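PDB 2H1R: dimethyladenosine transferase, putative from Plasmodium falciparum, which probably transfers methyl groups from S-adenosyl-L-methionine to adenines of ribosomal RNA, the chain here comprising the methyltransferase core and the smaller helical part that follows it. Local coordinates for residues V46-C51 with N55-L60; A145-A150 with N156-T161; V164-K169 with L277-F282; K221-I226 with D262-L267; N242-T245 with V250-N253. All coordinates share one frame; numbering follows the deposited sequence. Where two conformers were deposited one is given.

Contact 1 of 5, residues V46-C51 with N55-L60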
# COMPACT_ATOMS: atom_id res chain seq x y z
N VAL A 46 -14.52 9.45 8.81
CA VAL A 46 -13.53 9.84 7.81
C VAL A 46 -12.24 10.27 8.55
O VAL A 46 -12.28 11.13 9.45
CB VAL A 46 -14.08 10.98 6.89
CG1 VAL A 46 -13.00 11.50 5.93
CG2 VAL A 46 -15.29 10.51 6.08
N LEU A 47 -11.10 9.67 8.17
CA LEU A 47 -9.77 10.14 8.62
C LEU A 47 -9.21 11.07 7.55
O LEU A 47 -9.06 10.67 6.37
CB LEU A 47 -8.82 8.94 8.81
CG LEU A 47 -7.36 9.24 9.21
CD1 LEU A 47 -7.30 9.89 10.59
CD2 LEU A 47 -6.56 7.94 9.19
N GLU A 48 -8.92 12.31 7.92
CA GLU A 48 -8.33 13.27 6.97
C GLU A 48 -6.91 13.54 7.45
O GLU A 48 -6.70 13.98 8.58
CB GLU A 48 -9.11 14.58 6.89
CG GLU A 48 -8.55 15.55 5.85
CD GLU A 48 -9.16 16.94 5.86
OE1 GLU A 48 -9.81 17.33 6.87
OE2 GLU A 48 -8.99 17.66 4.83
N ILE A 49 -5.93 13.23 6.60
CA ILE A 49 -4.53 13.46 6.96
C ILE A 49 -4.07 14.71 6.21
O ILE A 49 -4.03 14.71 4.97
CB ILE A 49 -3.63 12.26 6.59
CG1 ILE A 49 -4.15 10.97 7.21
CG2 ILE A 49 -2.19 12.53 7.04
CD1 ILE A 49 -3.35 9.74 6.78
N GLY A 50 -3.78 15.77 6.95
CA GLY A 50 -3.33 17.02 6.35
C GLY A 50 -4.47 17.95 5.95
O GLY A 50 -4.84 18.02 4.78
N CYS A 51 -5.00 18.71 6.91
CA CYS A 51 -6.23 19.49 6.65
C CYS A 51 -6.04 20.90 6.06
O CYS A 51 -7.02 21.54 5.66
CB CYS A 51 -7.12 19.52 7.89
SG CYS A 51 -6.33 20.27 9.32
N ASN A 55 -10.32 23.53 3.75
CA ASN A 55 -11.14 23.58 2.53
C ASN A 55 -11.83 22.26 2.16
O ASN A 55 -13.00 22.26 1.77
CB ASN A 55 -10.29 24.06 1.34
CG ASN A 55 -10.36 25.56 1.13
OD1 ASN A 55 -10.87 26.28 1.98
ND2 ASN A 55 -9.85 26.03 -0.02
N LEU A 56 -11.11 21.14 2.29
CA LEU A 56 -11.73 19.81 2.15
C LEU A 56 -12.51 19.36 3.41
O LEU A 56 -13.60 18.77 3.31
CB LEU A 56 -10.68 18.75 1.79
CG LEU A 56 -11.24 17.33 1.59
CD1 LEU A 56 -12.17 17.25 0.39
CD2 LEU A 56 -10.11 16.28 1.49
N THR A 57 -11.98 19.68 4.58
CA THR A 57 -12.66 19.37 5.86
C THR A 57 -14.13 19.80 5.88
O THR A 57 -15.02 19.00 6.23
CB THR A 57 -11.94 20.02 7.05
OG1 THR A 57 -10.55 19.74 6.96
CG2 THR A 57 -12.46 19.42 8.39
N VAL A 58 -14.38 21.05 5.50
CA VAL A 58 -15.73 21.59 5.56
C VAL A 58 -16.68 20.88 4.59
O VAL A 58 -17.90 20.90 4.77
CB VAL A 58 -15.74 23.14 5.40
CG1 VAL A 58 -14.90 23.80 6.52
CG2 VAL A 58 -15.27 23.59 4.01
N LYS A 59 -16.11 20.22 3.57
CA LYS A 59 -16.93 19.51 2.60
C LYS A 59 -17.20 18.09 3.05
O LYS A 59 -18.22 17.48 2.62
CB LYS A 59 -16.26 19.48 1.21
CG LYS A 59 -16.21 20.83 0.50
CD LYS A 59 -15.33 20.75 -0.75
CE LYS A 59 -15.96 19.95 -1.89
NZ LYS A 59 -17.11 20.70 -2.48
N LEU A 60 -16.29 17.55 3.87
CA LEU A 60 -16.42 16.19 4.45
C LEU A 60 -17.45 16.08 5.59
O LEU A 60 -18.19 15.12 5.68
CB LEU A 60 -15.06 15.70 4.98
CG LEU A 60 -13.93 15.45 3.95
CD1 LEU A 60 -12.63 15.28 4.70
CD2 LEU A 60 -14.23 14.22 3.10
O HOH W 1 -8.90 20.34 4.09
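The side chains of E48 and T57 cross at about a right angle where the strand faces the first turn of the helix. E48 stands straight out from the strand, CG anti to the backbone N (chi1 -177°) and the rest of the chain extended, which carries its carboxylate across to the helix. E48 OE1 accepts from T57 OG1 at 2.5 Å through its syn lone pair, the one on the side of OE2. E48 OE2 takes a 2.8 Å bond from a water that also donates to C51 O and accepts, at 3.2 Å, from T57 N. Both carboxylate oxygens are thus held, and the water ties the turn after the strand to the start of the helix. Beside this polar centre L60 CD1 lies 4.0 Å from E48 CD and also rests on V46 CG1, the V46 and L60 side chains again crossing at about a right angle. L56 flanks E48 OE2, with L56 CB at 3.6 Å. G50 is predicted to bind S-adenosyl-L-methionine, consistent with the glycine-rich loop after the first strand in Rossmann-like class I methyltransferases. Strand 45-49 runs between parallel strands 66-70 and 109-113, while helices 28-38 and 74-86 pack against helix 57-60.

Contact 2 of 5, residues A145-A150 with N156-T161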
# COMPACT_ATOMS: atom_id res chain seq x y z
N ALA A 145 2.73 7.92 -7.62
CA ALA A 145 1.47 7.40 -8.14
C ALA A 145 1.63 6.57 -9.41
O ALA A 145 0.92 5.58 -9.56
CB ALA A 145 0.47 8.50 -8.33
N GLU A 146 2.53 6.95 -10.32
CA GLU A 146 2.70 6.17 -11.58
C GLU A 146 3.17 4.74 -11.25
O GLU A 146 2.75 3.79 -11.87
CB GLU A 146 3.76 6.76 -12.51
CG GLU A 146 3.49 8.02 -13.34
CD GLU A 146 4.78 8.40 -14.11
OE1 GLU A 146 5.39 7.48 -14.76
OE2 GLU A 146 5.24 9.58 -14.03
N ARG A 147 4.05 4.63 -10.25
CA ARG A 147 4.51 3.32 -9.71
C ARG A 147 3.39 2.44 -9.12
O ARG A 147 3.32 1.25 -9.36
CB ARG A 147 5.52 3.57 -8.62
CG ARG A 147 6.84 4.16 -9.05
CD ARG A 147 7.99 3.44 -8.35
NE ARG A 147 8.16 3.80 -6.95
CZ ARG A 147 8.54 2.96 -5.98
NH1 ARG A 147 8.75 1.66 -6.23
NH2 ARG A 147 8.67 3.40 -4.75
N MET A 148 2.49 3.05 -8.34
CA MET A 148 1.41 2.30 -7.76
C MET A 148 0.50 1.83 -8.89
O MET A 148 -0.12 0.80 -8.80
CB MET A 148 0.58 3.19 -6.81
CG MET A 148 1.30 3.57 -5.53
SD MET A 148 0.25 4.72 -4.63
CE MET A 148 -1.07 3.62 -4.05
N LEU A 149 0.42 2.63 -9.96
CA LEU A 149 -0.48 2.37 -11.07
C LEU A 149 0.22 1.60 -12.21
O LEU A 149 -0.36 1.34 -13.25
CB LEU A 149 -1.01 3.72 -11.63
CG LEU A 149 -2.01 4.45 -10.71
CD1 LEU A 149 -2.22 5.92 -11.17
CD2 LEU A 149 -3.29 3.71 -10.69
N ALA A 150 1.47 1.25 -12.01
CA ALA A 150 2.25 0.60 -13.09
C ALA A 150 1.66 -0.66 -13.73
O ALA A 150 0.99 -1.50 -13.08
CB ALA A 150 3.68 0.43 -12.67
N ASN A 156 8.88 0.34 -14.76
CA ASN A 156 8.59 1.00 -13.44
C ASN A 156 7.66 0.12 -12.57
O ASN A 156 7.20 0.55 -11.50
CB ASN A 156 7.99 2.42 -13.61
CG ASN A 156 6.64 2.41 -14.28
OD1 ASN A 156 6.32 1.49 -15.06
ND2 ASN A 156 5.81 3.42 -13.99
N TYR A 157 7.41 -1.10 -13.00
CA TYR A 157 6.56 -2.05 -12.22
C TYR A 157 7.44 -2.67 -11.15
O TYR A 157 8.53 -3.13 -11.45
CB TYR A 157 6.01 -3.08 -13.20
CG TYR A 157 5.12 -4.17 -12.64
CD1 TYR A 157 3.82 -3.89 -12.23
CD2 TYR A 157 5.59 -5.48 -12.55
CE1 TYR A 157 2.96 -4.92 -11.77
CE2 TYR A 157 4.75 -6.50 -12.10
CZ TYR A 157 3.46 -6.20 -11.68
OH TYR A 157 2.64 -7.22 -11.22
N SER A 158 6.99 -2.66 -9.89
CA SER A 158 7.91 -2.96 -8.77
C SER A 158 7.20 -3.72 -7.63
O SER A 158 5.99 -4.02 -7.73
CB SER A 158 8.54 -1.66 -8.24
OG SER A 158 7.58 -0.91 -7.51
N ARG A 159 7.97 -4.03 -6.60
CA ARG A 159 7.43 -4.69 -5.39
C ARG A 159 6.30 -3.82 -4.81
O ARG A 159 5.25 -4.35 -4.44
CB ARG A 159 8.53 -4.88 -4.37
CG ARG A 159 8.08 -5.58 -3.07
CD ARG A 159 9.25 -5.82 -2.16
NE ARG A 159 10.09 -4.62 -2.01
CZ ARG A 159 9.96 -3.73 -1.04
NH1 ARG A 159 10.75 -2.67 -1.01
NH2 ARG A 159 9.05 -3.89 -0.08
N LEU A 160 6.47 -2.50 -4.80
CA LEU A 160 5.40 -1.60 -4.35
C LEU A 160 4.11 -1.86 -5.07
O LEU A 160 3.04 -2.02 -4.45
CB LEU A 160 5.78 -0.12 -4.58
CG LEU A 160 4.60 0.89 -4.56
CD1 LEU A 160 4.00 0.98 -3.15
CD2 LEU A 160 5.05 2.28 -5.06
N THR A 161 4.19 -1.90 -6.41
CA THR A 161 3.04 -2.13 -7.24
C THR A 161 2.32 -3.41 -6.92
O THR A 161 1.08 -3.42 -6.83
CB THR A 161 3.38 -2.15 -8.78
OG1 THR A 161 4.34 -1.13 -9.09
CG2 THR A 161 2.12 -1.96 -9.56
O HOH W 2 2.89 3.97 -14.72
O HOH W 3 7.01 5.59 -12.39
O HOH W 4 9.38 -1.20 -4.60
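T161 OG1 donates a short hydrogen bond, 2.6 Å, to R147 O, a carbonyl near the C-terminal end of helix 142-148. The hydroxyl comes in tilted 29° from the carbonyl plane. T161 OG1 also accepts from S158 N at 3.2 Å, so the hydroxyl is gripped twice. Further polar links pass through water: N156 ND2 donates to two waters, one of which donates to E146 O and the other, weakly, to E146 OE1. Here a loop joins two successive helices of the methyltransferase core, 142-148 and 159-167, with S158 at the N-cap position of the second. L160 packs on the flat guanidinium of R147, its CD2 sitting over the centre of one face, 3.7 Å above the plane. Bends at chi2 and chi3 lay the guanidinium along L160 and bring R147 NH1 to 3.1 Å from S158 OG. Among the apolar contacts, L160 CD2 also reaches M148 CG at 4.0 Å. A150 CB packs against the N156 side chain and Y157 CB, while A150 O lies at the edge of the tyrosine ring, 3.8 Å from Y157 CD1. The far end of that ring is held elsewhere, Y157 OH being hydrogen-bonded to L277 O.

Contact 3 of 5, residues V164-K169 with L277-F282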
# COMPACT_ATOMS: atom_id res chain seq x y z
N VAL A 164 0.52 -3.24 -3.43
CA VAL A 164 -0.73 -2.47 -3.59
C VAL A 164 -1.84 -3.29 -4.25
O VAL A 164 -3.01 -3.30 -3.77
CB VAL A 164 -0.46 -1.14 -4.35
CG1 VAL A 164 -1.75 -0.39 -4.66
CG2 VAL A 164 0.42 -0.26 -3.52
N LYS A 165 -1.49 -3.99 -5.33
CA LYS A 165 -2.45 -4.74 -6.10
C LYS A 165 -2.99 -5.94 -5.29
O LYS A 165 -4.15 -6.35 -5.47
CB LYS A 165 -1.80 -5.26 -7.38
CG LYS A 165 -1.63 -4.22 -8.52
CD LYS A 165 -0.74 -4.77 -9.62
CE LYS A 165 -1.53 -5.69 -10.57
NZ LYS A 165 -0.57 -6.48 -11.43
N LEU A 166 -2.15 -6.49 -4.43
CA LEU A 166 -2.59 -7.63 -3.63
C LEU A 166 -3.66 -7.16 -2.66
O LEU A 166 -4.69 -7.81 -2.54
CB LEU A 166 -1.44 -8.28 -2.86
CG LEU A 166 -1.95 -9.41 -1.91
CD1 LEU A 166 -2.55 -10.51 -2.70
CD2 LEU A 166 -0.86 -9.96 -1.06
N PHE A 167 -3.41 -6.05 -2.00
CA PHE A 167 -4.28 -5.61 -0.93
C PHE A 167 -5.51 -4.79 -1.34
O PHE A 167 -6.53 -4.79 -0.63
CB PHE A 167 -3.45 -5.03 0.20
CG PHE A 167 -2.55 -6.07 0.85
CD1 PHE A 167 -3.08 -7.03 1.72
CD2 PHE A 167 -1.19 -6.15 0.50
CE1 PHE A 167 -2.28 -8.03 2.28
CE2 PHE A 167 -0.35 -7.16 1.05
CZ PHE A 167 -0.89 -8.09 1.95
N CYS A 168 -5.42 -4.14 -2.51
CA CYS A 168 -6.47 -3.24 -2.96
C CYS A 168 -6.76 -3.32 -4.46
O CYS A 168 -6.02 -3.95 -5.23
CB CYS A 168 -6.10 -1.80 -2.59
SG CYS A 168 -5.58 -1.53 -0.87
N LYS A 169 -7.87 -2.72 -4.87
CA LYS A 169 -8.06 -2.29 -6.24
C LYS A 169 -7.65 -0.82 -6.21
O LYS A 169 -8.17 -0.03 -5.39
CB LYS A 169 -9.52 -2.43 -6.67
CG LYS A 169 -10.09 -3.83 -6.39
CD LYS A 169 -11.55 -3.93 -6.80
CE LYS A 169 -12.48 -3.39 -5.69
NZ LYS A 169 -13.75 -2.87 -6.26
N LEU A 277 5.32 -10.92 -13.79
CA LEU A 277 4.37 -11.68 -12.97
C LEU A 277 3.44 -10.76 -12.15
O LEU A 277 3.75 -9.59 -11.85
CB LEU A 277 5.10 -12.71 -12.08
CG LEU A 277 5.97 -13.76 -12.73
CD1 LEU A 277 6.72 -14.46 -11.65
CD2 LEU A 277 5.20 -14.78 -13.58
N ASP A 278 2.26 -11.29 -11.81
CA ASP A 278 1.35 -10.49 -11.02
C ASP A 278 1.10 -11.14 -9.67
O ASP A 278 1.70 -12.19 -9.34
CB ASP A 278 0.05 -10.24 -11.78
CG ASP A 278 -0.73 -11.52 -12.06
OD1 ASP A 278 -0.67 -12.52 -11.29
OD2 ASP A 278 -1.45 -11.55 -13.08
N GLU A 279 0.18 -10.56 -8.89
CA GLU A 279 -0.01 -11.00 -7.51
C GLU A 279 -0.49 -12.44 -7.44
O GLU A 279 -0.19 -13.14 -6.49
CB GLU A 279 -0.99 -10.09 -6.76
CG GLU A 279 -2.42 -10.25 -7.19
CD GLU A 279 -2.84 -9.25 -8.25
OE1 GLU A 279 -1.95 -8.78 -9.01
OE2 GLU A 279 -4.07 -8.94 -8.32
N ASN A 280 -1.27 -12.87 -8.43
CA ASN A 280 -1.70 -14.26 -8.49
C ASN A 280 -0.55 -15.25 -8.66
O ASN A 280 -0.60 -16.38 -8.14
CB ASN A 280 -2.74 -14.46 -9.57
CG ASN A 280 -4.07 -13.83 -9.20
OD1 ASN A 280 -4.55 -14.02 -8.08
ND2 ASN A 280 -4.64 -13.05 -10.12
N ASP A 281 0.46 -14.85 -9.42
CA ASP A 281 1.62 -15.71 -9.59
C ASP A 281 2.36 -15.81 -8.29
O ASP A 281 2.78 -16.90 -7.90
CB ASP A 281 2.55 -15.14 -10.67
CG ASP A 281 1.88 -15.10 -12.04
OD1 ASP A 281 1.39 -16.14 -12.49
OD2 ASP A 281 1.82 -14.02 -12.67
N PHE A 282 2.54 -14.69 -7.61
CA PHE A 282 3.31 -14.71 -6.38
C PHE A 282 2.58 -15.40 -5.23
O PHE A 282 3.22 -15.98 -4.35
CB PHE A 282 3.75 -13.31 -6.00
CG PHE A 282 4.94 -12.87 -6.77
CD1 PHE A 282 6.19 -13.38 -6.44
CD2 PHE A 282 4.81 -11.98 -7.84
CE1 PHE A 282 7.34 -12.99 -7.19
CE2 PHE A 282 5.94 -11.61 -8.62
CZ PHE A 282 7.21 -12.12 -8.27
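K165 and E279 cross at about a right angle where the last turns of helix 159-167 meet the start of helix 279-291, the C-terminal helix. That helix opens with a capping box: D278 N donates to D281 OD2 at 2.9 Å along an almost straight path of 172°, and D281 N returns a bond to D278 OD1. The two reciprocal bonds fix the first turn from which E279 reaches across. The closer-packed part is the approach of L166 to E279: the CA atoms of L166 and E279 are 5.8 Å apart, and their CB atoms meet at 4.3 Å. On its other sides L166 is enclosed by W208 and T203, so L166 is buried. The charged part is looser. E279 leaves its backbone with CG between N and the carbonyl carbon (chi1 72°) and bends again at chi2, which brings the carboxylate across the lysine chain. E279 OE1 then touches K165 CE at 3.5 Å, but the salt bridge from E279 OE1 to K165 NZ is long, 3.6 Å, so contact is made as much with the aliphatic end of the lysine as with its charge. Both residues are partly exposed, and each has another, weak polar partner: Y157 OH for the ammonium, K197 for E279 OE2. The contacts of E279 with K165 and L166 join the methyltransferase core to the helical part that follows it. The D278 carboxylate turns away from the lysine, and what meets K165 NZ is instead the methylene of D278, with CB at 3.8 Å.

Contact 4 of 5, residues K221-I226 with D262-L267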
# COMPACT_ATOMS: atom_id res chain seq x y z
N LYS A 221 15.58 -10.83 -14.20
CA LYS A 221 16.24 -12.16 -14.26
C LYS A 221 15.17 -13.22 -14.09
O LYS A 221 14.14 -12.94 -13.43
CB LYS A 221 17.29 -12.32 -13.15
CG LYS A 221 18.52 -11.43 -13.26
CD LYS A 221 19.46 -11.87 -14.40
N THR A 222 15.36 -14.41 -14.66
CA THR A 222 14.38 -15.48 -14.46
C THR A 222 14.40 -16.00 -12.98
O THR A 222 15.40 -15.83 -12.25
CB THR A 222 14.58 -16.66 -15.40
OG1 THR A 222 15.76 -17.37 -14.99
CG2 THR A 222 14.69 -16.17 -16.90
N LEU A 223 13.29 -16.60 -12.54
CA LEU A 223 13.20 -17.10 -11.17
C LEU A 223 14.22 -18.21 -10.93
O LEU A 223 14.78 -18.31 -9.84
CB LEU A 223 11.78 -17.59 -10.86
CG LEU A 223 10.70 -16.48 -10.85
CD1 LEU A 223 9.38 -17.10 -10.37
CD2 LEU A 223 11.16 -15.37 -9.92
N HIS A 224 14.47 -19.04 -11.95
CA HIS A 224 15.57 -20.01 -11.83
C HIS A 224 16.90 -19.33 -11.49
O HIS A 224 17.57 -19.73 -10.56
CB HIS A 224 15.71 -20.86 -13.09
CG HIS A 224 16.66 -22.00 -12.92
ND1 HIS A 224 17.96 -21.95 -13.38
CD2 HIS A 224 16.52 -23.20 -12.31
CE1 HIS A 224 18.58 -23.07 -13.06
NE2 HIS A 224 17.73 -23.85 -12.42
N ALA A 225 17.25 -18.25 -12.18
CA ALA A 225 18.50 -17.52 -11.92
C ALA A 225 18.55 -16.88 -10.53
O ALA A 225 19.61 -16.78 -9.93
CB ALA A 225 18.71 -16.45 -13.00
N ILE A 226 17.40 -16.42 -10.05
CA ILE A 226 17.28 -15.84 -8.69
C ILE A 226 17.52 -16.91 -7.63
O ILE A 226 18.37 -16.75 -6.76
CB ILE A 226 15.84 -15.28 -8.48
CG1 ILE A 226 15.52 -14.13 -9.48
CG2 ILE A 226 15.63 -14.84 -7.00
CD1 ILE A 226 16.16 -12.85 -9.15
N ASP A 262 12.43 -27.36 -7.59
CA ASP A 262 11.26 -28.15 -7.98
C ASP A 262 9.91 -27.39 -7.82
O ASP A 262 8.92 -27.68 -8.51
CB ASP A 262 11.20 -29.46 -7.18
CG ASP A 262 12.08 -30.57 -7.77
OD1 ASP A 262 12.65 -30.43 -8.89
OD2 ASP A 262 12.20 -31.62 -7.07
N VAL A 263 9.86 -26.41 -6.92
CA VAL A 263 8.65 -25.61 -6.76
C VAL A 263 8.40 -24.81 -8.05
O VAL A 263 7.29 -24.78 -8.57
CB VAL A 263 8.80 -24.66 -5.55
CG1 VAL A 263 7.63 -23.66 -5.47
CG2 VAL A 263 9.02 -25.48 -4.21
N LEU A 264 9.46 -24.18 -8.56
CA LEU A 264 9.41 -23.40 -9.81
C LEU A 264 9.00 -24.29 -10.98
O LEU A 264 8.13 -23.95 -11.78
CB LEU A 264 10.78 -22.73 -10.08
CG LEU A 264 11.37 -21.77 -9.04
CD1 LEU A 264 12.65 -21.15 -9.59
CD2 LEU A 264 10.43 -20.69 -8.68
N GLU A 265 9.64 -25.45 -11.05
CA GLU A 265 9.37 -26.46 -12.05
C GLU A 265 7.91 -26.89 -12.03
O GLU A 265 7.26 -26.90 -13.08
CB GLU A 265 10.31 -27.64 -11.83
CG GLU A 265 10.47 -28.57 -13.02
CD GLU A 265 11.73 -29.43 -12.92
OE1 GLU A 265 12.70 -29.02 -12.22
OE2 GLU A 265 11.74 -30.52 -13.54
N HIS A 266 7.38 -27.20 -10.84
CA HIS A 266 5.99 -27.60 -10.67
C HIS A 266 5.04 -26.55 -11.19
O HIS A 266 4.04 -26.87 -11.81
CB HIS A 266 5.67 -27.89 -9.21
CG HIS A 266 4.22 -28.19 -8.96
ND1 HIS A 266 3.38 -27.33 -8.27
CD2 HIS A 266 3.46 -29.25 -9.31
CE1 HIS A 266 2.17 -27.85 -8.20
NE2 HIS A 266 2.19 -29.02 -8.83
N LEU A 267 5.35 -25.28 -10.92
CA LEU A 267 4.48 -24.18 -11.28
C LEU A 267 4.78 -23.64 -12.68
O LEU A 267 4.14 -22.70 -13.12
CB LEU A 267 4.58 -23.06 -10.25
CG LEU A 267 4.06 -23.32 -8.82
CD1 LEU A 267 4.57 -22.25 -7.86
CD2 LEU A 267 2.53 -23.31 -8.82
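T222 OG1, one residue before the L223 that touches L264, accepts from A225 N at 3.3 Å and 162°. This is an N-cap: T222 sits just before helix 223-227, and its hydroxyl occupies an amide of the first turn that has no helical carbonyl before it to bond to. No hydrogen bond crosses between the two segments, and what passes between them is van der Waals contact made by a leucine of helix 256-266. L264 CD1 touches the backbone carbonyl of L223, with L223 O at 3.6 Å. The contact joins helix 223-227 to helix 256-266 in the helical part that follows the Rossmann-like core. L264 contributes most of it, L223 and H224 giving smaller areas in return. The L264 CG is anti to the carbonyl carbon and beside the backbone N (chi1 -59°), which directs its branch toward helix 223-227; both methyls touch it. L264 CD1 also lies 3.7 Å from H224 N, and it comes within 3.9 Å of L223 CB. The other methyl, L264 CD2, rests beside L223 CB as well and 4.1 Å from L223 CD1. The two leucine side chains meet at a slant, so that L264 lies against both the base and one branch of L223. Farther round, L264 also touches L285 of helix 279-291, and L223 touches C215 of helix 205-216.

Contact 5 of 5, residues N242-T245 with V250-N253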
# COMPACT_ATOMS: atom_id res chain seq x y z
N ASN A 242 15.37 -24.83 10.48
CA ASN A 242 14.75 -24.20 11.66
C ASN A 242 13.26 -24.56 11.81
O ASN A 242 12.82 -24.90 12.91
CB ASN A 242 14.86 -22.68 11.62
CG ASN A 242 16.19 -22.15 12.17
OD1 ASN A 242 17.04 -22.89 12.62
ND2 ASN A 242 16.35 -20.83 12.09
N TRP A 243 12.50 -24.46 10.71
CA TRP A 243 11.10 -24.86 10.66
C TRP A 243 10.92 -26.30 11.05
O TRP A 243 10.02 -26.67 11.84
CB TRP A 243 10.53 -24.67 9.24
CG TRP A 243 9.07 -25.08 9.10
CD1 TRP A 243 8.59 -26.22 8.55
CD2 TRP A 243 7.92 -24.31 9.50
NE1 TRP A 243 7.19 -26.22 8.57
CE2 TRP A 243 6.77 -25.06 9.17
CE3 TRP A 243 7.75 -23.07 10.14
CZ2 TRP A 243 5.46 -24.60 9.43
CZ3 TRP A 243 6.44 -22.60 10.40
CH2 TRP A 243 5.31 -23.38 10.04
N CYS A 244 11.78 -27.15 10.47
CA CYS A 244 11.78 -28.58 10.79
C CYS A 244 12.03 -28.86 12.29
O CYS A 244 11.33 -29.72 12.86
CB CYS A 244 12.73 -29.35 9.88
SG CYS A 244 12.15 -29.61 8.26
N THR A 245 12.96 -28.14 12.93
CA THR A 245 13.14 -28.34 14.40
C THR A 245 11.93 -27.88 15.13
O THR A 245 11.38 -28.63 15.95
CB THR A 245 14.26 -27.55 15.15
OG1 THR A 245 15.13 -26.83 14.27
CG2 THR A 245 15.06 -28.49 16.08
N VAL A 250 11.19 -34.06 10.42
CA VAL A 250 12.45 -34.53 9.89
C VAL A 250 12.66 -33.95 8.49
O VAL A 250 11.78 -34.11 7.62
CB VAL A 250 12.57 -36.10 9.91
CG1 VAL A 250 11.46 -36.79 9.07
CG2 VAL A 250 13.96 -36.54 9.44
N PRO A 251 13.78 -33.24 8.28
CA PRO A 251 14.05 -32.64 6.96
C PRO A 251 14.01 -33.69 5.86
O PRO A 251 14.30 -34.86 6.12
CB PRO A 251 15.45 -32.07 7.12
CG PRO A 251 15.60 -31.84 8.58
CD PRO A 251 14.85 -32.93 9.25
N VAL A 252 13.61 -33.30 4.66
CA VAL A 252 13.53 -34.22 3.53
C VAL A 252 14.96 -34.74 3.27
O VAL A 252 15.91 -33.97 3.36
CB VAL A 252 12.88 -33.50 2.31
CG1 VAL A 252 13.82 -32.44 1.68
CG2 VAL A 252 12.36 -34.47 1.29
N ASN A 253 15.11 -36.04 3.03
CA ASN A 253 16.44 -36.53 2.59
C ASN A 253 16.58 -36.39 1.10
O ASN A 253 16.37 -37.33 0.32
CB ASN A 253 16.80 -37.95 3.06
CG ASN A 253 18.28 -38.26 2.81
OD1 ASN A 253 19.18 -37.49 3.23
ND2 ASN A 253 18.56 -39.35 2.07
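C244 lays its side chain against the ring and backbone of P251, SG lying 3.8 Å from P251 CA. The thiol follows the direction anti to the carbonyl carbon and beside the backbone N (chi1 -76°), which leads it off the helix and over the start of the proline. There C244 SG meets P251 N as well, at 4.0 Å, and also nears P251 CG, while C244 CB meets that same ring carbon, P251 CG, at 4.0 Å. The cysteine thus touches both the backbone and the ring of the proline. V250 contributes through its backbone: its carbonyl carbon lies 4.4 Å from C244 SG, while its side chain points away from the helix. The contact is wholly van der Waals in character, with no hydrogen bond between the two segments, and it is small. C244 is buried even so, whereas V250 is exposed. The loop has a polar tie just outside the pair, V252 N bonding to the hydroxyl of Y240 one turn earlier in the same helix. The loop after helix 230-246 folds back on the last turn of that helix before helix 256-266 begins, in the helical domain following the Rossmann-like methyltransferase core.

Overall arrangement
The five contacts run along an elongated chain, from the end holding the predicted cofactor site to the far helical end. Contact 1 holds G50 of the predicted S-adenosyl-L-methionine site and lies with its centre about 47 Å from that of contact 4 and about 53 Å from that of contact 5. Contacts 2 and 3 occupy the middle, centres about 11 Å apart, and share helix 159-167; M148 CE of contact 2 packs on V164 CG1 of contact 3 at 4.1 Å. Contact 3 passes on to contact 4 where L277 CD1 meets L223 CD1 at 4.0 Å. Contact 5, though set between the two segments of contact 4 in sequence, does not touch it, their nearest atoms being about 9 Å apart.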